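PDB 2R8B: uncharacterized protein Atu2452 from Agrobacterium tumefaciens, which is of unknown function but, as a member of the dienelactone hydrolase family with an alpha/beta-hydrolase fold, is probably a serine hydrolase. Local coordinates for residues L146-G151 / L171-I176; V191-G196 / V221-H226. All coordinates share one frame; numbering follows the deposited sequence.

Interaction 1: residues L146-G151 / L171-I176. With SO4 (sulfate ion), chain C.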
loop_
_atom_site.group_PDB
_atom_site.type_symbol
_atom_site.label_atom_id
_atom_site.label_comp_id
_atom_site.label_asym_id
_atom_site.label_seq_id
_atom_site.Cartn_x
_atom_site.Cartn_y
_atom_site.Cartn_z
ATOM N N LEU A 146 -2.900 -1.915 2.098
ATOM C CA LEU A 146 -3.242 -0.593 2.546
ATOM C C LEU A 146 -1.941 0.075 2.929
ATOM O O LEU A 146 -1.124 -0.511 3.627
ATOM C CB LEU A 146 -4.194 -0.675 3.737
ATOM C CG LEU A 146 -4.467 0.706 4.331
ATOM C CD1 LEU A 146 -5.843 0.766 4.940
ATOM C CD2 LEU A 146 -3.388 1.049 5.353
ATOM N N GLY A 147 -1.753 1.307 2.487
ATOM C CA GLY A 147 -0.515 2.042 2.765
ATOM C C GLY A 147 -0.822 3.493 2.985
ATOM O O GLY A 147 -1.809 4.042 2.450
ATOM N N PHE A 148 0.001 4.116 3.809
ATOM C CA PHE A 148 -0.110 5.556 4.065
ATOM C C PHE A 148 1.153 6.225 3.601
ATOM O O PHE A 148 2.252 5.842 4.071
ATOM C CB PHE A 148 -0.243 5.812 5.566
ATOM C CG PHE A 148 -0.174 7.249 5.919
ATOM C CD1 PHE A 148 -1.115 8.151 5.390
ATOM C CD2 PHE A 148 0.819 7.720 6.778
ATOM C CE1 PHE A 148 -1.066 9.499 5.713
ATOM C CE2 PHE A 148 0.889 9.083 7.094
ATOM C CZ PHE A 148 -0.055 9.984 6.563
ATOM N N SER A 149 1.011 7.196 2.684
ATOM C CA SER A 149 2.121 8.051 2.259
ATOM C C SER A 149 3.248 7.159 1.684
ATOM O O SER A 149 3.018 6.487 0.665
ATOM C CB SER A 149 2.607 8.862 3.465
ATOM O OG SER A 149 3.249 10.062 3.081
ATOM N N ASN A 150 4.419 7.101 2.343
ATOM C CA ASN A 150 5.548 6.280 1.859
ATOM C C ASN A 150 5.197 4.831 1.614
ATOM O O ASN A 150 5.769 4.201 0.718
ATOM C CB ASN A 150 6.726 6.314 2.819
ATOM C CG ASN A 150 7.857 5.354 2.406
ATOM O OD1 ASN A 150 8.100 4.327 3.073
ATOM N ND2 ASN A 150 8.552 5.682 1.318
ATOM N N GLY A 151 4.268 4.315 2.422
ATOM C CA GLY A 151 3.770 2.976 2.287
ATOM C C GLY A 151 2.774 2.849 1.139
ATOM O O GLY A 151 2.747 1.795 0.482
ATOM N N LEU A 171 -4.783 3.351 -1.069
ATOM C CA LEU A 171 -3.632 4.233 -1.050
ATOM C C LEU A 171 -3.934 5.495 -0.265
ATOM O O LEU A 171 -4.761 6.303 -0.666
ATOM C CB LEU A 171 -3.222 4.561 -2.467
ATOM C CG LEU A 171 -3.019 3.333 -3.368
ATOM C CD1 LEU A 171 -2.747 3.782 -4.780
ATOM C CD2 LEU A 171 -1.898 2.422 -2.890
HETATM N N MSE A 172 -3.294 5.664 0.877
HETATM C CA MSE A 172 -3.575 6.848 1.663
HETATM C C MSE A 172 -2.533 7.921 1.428
HETATM O O MSE A 172 -1.387 7.792 1.832
HETATM C CB MSE A 172 -3.731 6.443 3.124
HETATM C CG MSE A 172 -4.801 5.391 3.223
HETATM SE SE MSE A 172 -5.267 4.985 5.025
HETATM C CE MSE A 172 -6.833 6.174 5.287
ATOM N N HIS A 173 -2.932 8.973 0.720
ATOM C CA HIS A 173 -2.040 10.044 0.434
ATOM C C HIS A 173 -0.810 9.487 -0.283
ATOM O O HIS A 173 0.277 9.557 0.249
ATOM C CB HIS A 173 -1.648 10.764 1.726
ATOM C CG HIS A 173 -2.808 11.399 2.429
ATOM N ND1 HIS A 173 -3.066 12.753 2.384
ATOM C CD2 HIS A 173 -3.790 10.863 3.190
ATOM C CE1 HIS A 173 -4.156 13.024 3.076
ATOM N NE2 HIS A 173 -4.614 11.891 3.576
ATOM N N PRO A 174 -0.988 8.910 -1.484
ATOM C CA PRO A 174 0.150 8.549 -2.317
ATOM C C PRO A 174 0.789 9.765 -2.956
ATOM O O PRO A 174 0.166 10.844 -3.013
ATOM C CB PRO A 174 -0.496 7.741 -3.435
ATOM C CG PRO A 174 -1.832 8.373 -3.567
ATOM C CD PRO A 174 -2.253 8.557 -2.149
ATOM N N LEU A 175 2.007 9.578 -3.463
ATOM C CA LEU A 175 2.761 10.594 -4.213
ATOM C C LEU A 175 3.493 9.780 -5.262
ATOM O O LEU A 175 4.408 9.048 -4.921
ATOM C CB LEU A 175 3.815 11.222 -3.306
ATOM C CG LEU A 175 4.549 12.507 -3.682
ATOM C CD1 LEU A 175 6.004 12.471 -3.167
ATOM C CD2 LEU A 175 4.501 12.838 -5.138
ATOM N N ILE A 176 3.078 9.833 -6.516
ATOM C CA ILE A 176 3.877 9.178 -7.561
ATOM C C ILE A 176 4.228 10.242 -8.572
ATOM O O ILE A 176 3.323 10.830 -9.163
ATOM C CB ILE A 176 3.115 8.016 -8.225
ATOM C CG1 ILE A 176 2.867 6.888 -7.216
ATOM C CG2 ILE A 176 3.858 7.479 -9.381
ATOM C CD1 ILE A 176 3.979 5.907 -7.087
HETATM S S SO4 C . 7.874 8.993 0.023
HETATM O O1 SO4 C . 7.330 7.778 -0.570
HETATM O O2 SO4 C . 8.065 8.755 1.450
HETATM O O3 SO4 C . 9.193 9.227 -0.560
HETATM O O4 SO4 C . 6.984 10.163 -0.140
#
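The Phe148 ring meets Met172 and His173 at its edge, with Met172 CB and His173 CD2 both near the ring plane. Met172 CB is 3.9 Å from Phe148 CD1. His173 CD2 is 4.0 Å from Phe148 CE1. One face carries Ser149 CB, 3.8 Å above the plane and over the ring centre. Phe148 and Met172 are bridge partners, so their side chains rise from the same face of the sheet, and they cross at about a right angle. The imidazole of His173 is inclined at 73° to the phenyl plane, and its nitrogens are satisfied by Asp199 at ND1 and Glu236 at NE2. The selenium of selenomethionine Met172 comes to 4.3 Å from Leu146 CD1, an apolar contact.

Two parallel bridges, Gly147 with Leu171 and Phe148 with Met172, join the strands here. Met172 N donates to Gly147 O, and Ser149 N donates to Met172 O at 2.6 Å, nearly straight at 169°. The second bond reaches the sharp turn where strand 143-148 passes into helix 150-161. Gly147, Ser149 and Gly151 match the GxSxG nucleophile elbow of alpha/beta hydrolases, and the positive phi of Ser149 (59°) at this strand-to-helix turn is consistent with that reading. Ser149 would then probably be the nucleophile, consistent with its weak OG bond to His230. A CA-H...O contact from Ser149 CA to His173 O ties the turn to the loop that follows strand 168-172. Beyond it, Asn150 ND2 donates to sulfate O1 at 3.1 Å, with a weaker bond to O2; Asn153 and Arg105 also bind this ion, probably acquired from the crystallisation liquor.

Interaction 2: residues V191-G196 / V221-H226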
loop_
_atom_site.group_PDB
_atom_site.type_symbol
_atom_site.label_atom_id
_atom_site.label_comp_id
_atom_site.label_asym_id
_atom_site.label_seq_id
_atom_site.Cartn_x
_atom_site.Cartn_y
_atom_site.Cartn_z
ATOM N N VAL A 191 -9.296 -0.323 -6.398
ATOM C CA VAL A 191 -8.511 0.580 -5.587
ATOM C C VAL A 191 -9.177 1.847 -5.057
ATOM O O VAL A 191 -9.988 2.507 -5.745
ATOM C CB VAL A 191 -7.042 0.819 -6.125
ATOM C CG1 VAL A 191 -6.761 0.057 -7.396
ATOM C CG2 VAL A 191 -6.675 2.258 -6.161
ATOM N N LEU A 192 -8.799 2.151 -3.808
ATOM C CA LEU A 192 -9.222 3.368 -3.118
ATOM C C LEU A 192 -8.060 4.328 -2.895
ATOM O O LEU A 192 -7.065 3.968 -2.262
ATOM C CB LEU A 192 -9.817 3.013 -1.761
ATOM C CG LEU A 192 -10.157 4.235 -0.918
ATOM C CD1 LEU A 192 -11.053 5.144 -1.664
ATOM C CD2 LEU A 192 -10.816 3.829 0.339
ATOM N N ILE A 193 -8.176 5.546 -3.396
ATOM C CA ILE A 193 -7.213 6.576 -3.054
ATOM C C ILE A 193 -7.876 7.599 -2.141
ATOM O O ILE A 193 -8.998 8.068 -2.430
ATOM C CB ILE A 193 -6.667 7.245 -4.280
ATOM C CG1 ILE A 193 -6.068 6.185 -5.216
ATOM C CG2 ILE A 193 -5.559 8.202 -3.875
ATOM C CD1 ILE A 193 -5.951 6.584 -6.698
ATOM N N THR A 194 -7.211 7.933 -1.038
ATOM C CA THR A 194 -7.695 8.974 -0.165
ATOM C C THR A 194 -6.650 10.059 -0.196
ATOM O O THR A 194 -5.438 9.797 -0.176
ATOM C CB THR A 194 -7.823 8.482 1.298
ATOM O OG1 THR A 194 -6.508 8.315 1.853
ATOM C CG2 THR A 194 -8.581 7.117 1.414
ATOM N N ALA A 195 -7.086 11.299 -0.227
ATOM C CA ALA A 195 -6.130 12.366 -0.441
ATOM C C ALA A 195 -6.541 13.757 0.092
ATOM O O ALA A 195 -7.718 14.048 0.321
ATOM C CB ALA A 195 -5.767 12.425 -1.906
ATOM N N GLY A 196 -5.552 14.613 0.301
ATOM C CA GLY A 196 -5.871 15.915 0.836
ATOM C C GLY A 196 -5.789 16.876 -0.322
ATOM O O GLY A 196 -4.928 16.752 -1.209
ATOM N N VAL A 221 -11.301 2.331 -9.599
ATOM C CA VAL A 221 -10.510 3.240 -8.809
ATOM C C VAL A 221 -11.457 4.294 -8.289
ATOM O O VAL A 221 -12.272 4.830 -9.027
ATOM C CB VAL A 221 -9.423 3.930 -9.650
ATOM C CG1 VAL A 221 -8.523 4.756 -8.744
ATOM C CG2 VAL A 221 -8.617 2.916 -10.403
ATOM N N GLU A 222 -11.366 4.581 -7.007
ATOM C CA GLU A 222 -12.187 5.610 -6.423
ATOM C C GLU A 222 -11.263 6.515 -5.658
ATOM O O GLU A 222 -10.394 6.022 -4.948
ATOM C CB GLU A 222 -13.149 4.981 -5.467
ATOM C CG GLU A 222 -14.015 5.969 -4.779
ATOM C CD GLU A 222 -15.100 5.305 -3.904
ATOM O OE1 GLU A 222 -16.142 5.988 -3.668
ATOM O OE2 GLU A 222 -14.920 4.112 -3.476
ATOM N N THR A 223 -11.426 7.825 -5.780
ATOM C CA THR A 223 -10.647 8.726 -4.947
ATOM C C THR A 223 -11.579 9.478 -4.031
ATOM O O THR A 223 -12.604 9.961 -4.475
ATOM C CB THR A 223 -9.874 9.727 -5.760
ATOM O OG1 THR A 223 -9.214 9.036 -6.817
ATOM C CG2 THR A 223 -8.806 10.399 -4.894
ATOM N N VAL A 224 -11.250 9.529 -2.747
ATOM C CA VAL A 224 -12.028 10.285 -1.790
ATOM C C VAL A 224 -11.126 11.429 -1.355
ATOM O O VAL A 224 -10.016 11.197 -0.918
ATOM C CB VAL A 224 -12.485 9.359 -0.617
ATOM C CG1 VAL A 224 -13.049 10.165 0.552
ATOM C CG2 VAL A 224 -13.530 8.303 -1.119
ATOM N N TRP A 225 -11.557 12.665 -1.554
ATOM C CA TRP A 225 -10.758 13.833 -1.202
ATOM C C TRP A 225 -11.187 14.422 0.123
ATOM O O TRP A 225 -12.254 14.147 0.600
ATOM C CB TRP A 225 -10.931 14.907 -2.256
ATOM C CG TRP A 225 -10.394 14.537 -3.609
ATOM C CD1 TRP A 225 -11.092 13.978 -4.667
ATOM C CD2 TRP A 225 -9.052 14.721 -4.069
ATOM N NE1 TRP A 225 -10.250 13.809 -5.763
ATOM C CE2 TRP A 225 -8.990 14.235 -5.413
ATOM C CE3 TRP A 225 -7.897 15.235 -3.482
ATOM C CZ2 TRP A 225 -7.799 14.252 -6.173
ATOM C CZ3 TRP A 225 -6.719 15.228 -4.211
ATOM C CH2 TRP A 225 -6.681 14.752 -5.569
ATOM N N HIS A 226 -10.349 15.229 0.739
ATOM C CA HIS A 226 -10.831 16.130 1.767
ATOM C C HIS A 226 -10.091 17.421 1.539
ATOM O O HIS A 226 -9.009 17.382 0.925
ATOM C CB HIS A 226 -10.661 15.569 3.197
ATOM C CG HIS A 226 -9.245 15.276 3.610
ATOM N ND1 HIS A 226 -8.377 16.250 4.059
ATOM C CD2 HIS A 226 -8.566 14.103 3.698
ATOM C CE1 HIS A 226 -7.227 15.694 4.399
ATOM N NE2 HIS A 226 -7.313 14.392 4.187
#
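Val191 pairs with Val221 in a parallel register that runs residue by residue to Gly196 and His226, closing the beta-alpha-beta unit of strand 190-196, helix 204-217 and strand 220-226 at one margin of the alpha/beta-hydrolase sheet. The short strand axes approach to 4.6 Å with 19° between their directions, in keeping with a twisted parallel sheet.

Five backbone hydrogen bonds alternate between the strands. Val191 O, Ile193 O and Ala195 O accept from Glu222 N, Val224 N and His226 N, while Ile193 N and Ala195 N donate to Glu222 O and Val224 O. The straightest is Ile193 N to Glu222 O, 2.7 Å at 172°. CA-H...O contacts accompany these bonds, among them Thr223 CA to Ile193 O at 3.1 Å.

Apolar contacts divide between the two faces. On the face of Ile193, Ala195, Val221 and Thr223, where helix 204-217 packs on Val221, Thr223 and Trp225, Ile193 CD1 lies 3.8 Å from Val221 CG1, and Thr223 CG2 approaches Ile193 CB. Ala195 CB meets Trp225 CZ3 at 3.8 Å, obliquely to the indole. On the other face Leu192 CD1 reaches Val224 CG2 at 4.1 Å, the two side chains crossing under helix 234-244.

Aromatic contacts gather at the C-terminal ends. Gly196 O lies in plane at the indole edge, near CZ3, and Thr223 CG2 sits over one indole face, offset toward the rim. The first torsion of His226 puts CG between the backbone N and the carbonyl carbon. One imidazole face lies against Ala195 O and Gly196 CA; the CH-pi contact sets Gly196 CA 4.0 Å from the His226 ring centroid, 16° off the normal.

How the interactions relate
From the N terminus, strand 143-148 enters interaction 1, helix 150-161 follows, and strand 168-172 returns to close that loop. Interaction 2 opens only afterwards, when the chain reaches strand 190-196, and closes through helix 204-217 with strand 220-226. The two loops are therefore in series, neither enclosing nor crossing the other. They adjoin because strands 168-172 and 190-196 are neighbours in the sheet: Leu171 N lies 2.6 Å from Leu192 O and His173 N 2.8 Å from Thr194 O, both probable hydrogen bonds. Together they connect the sheet's interior, carrying the presumed elbow, to its outermost strand 220-226. The centres of interactions 1 and 2 are about 11 Å apart.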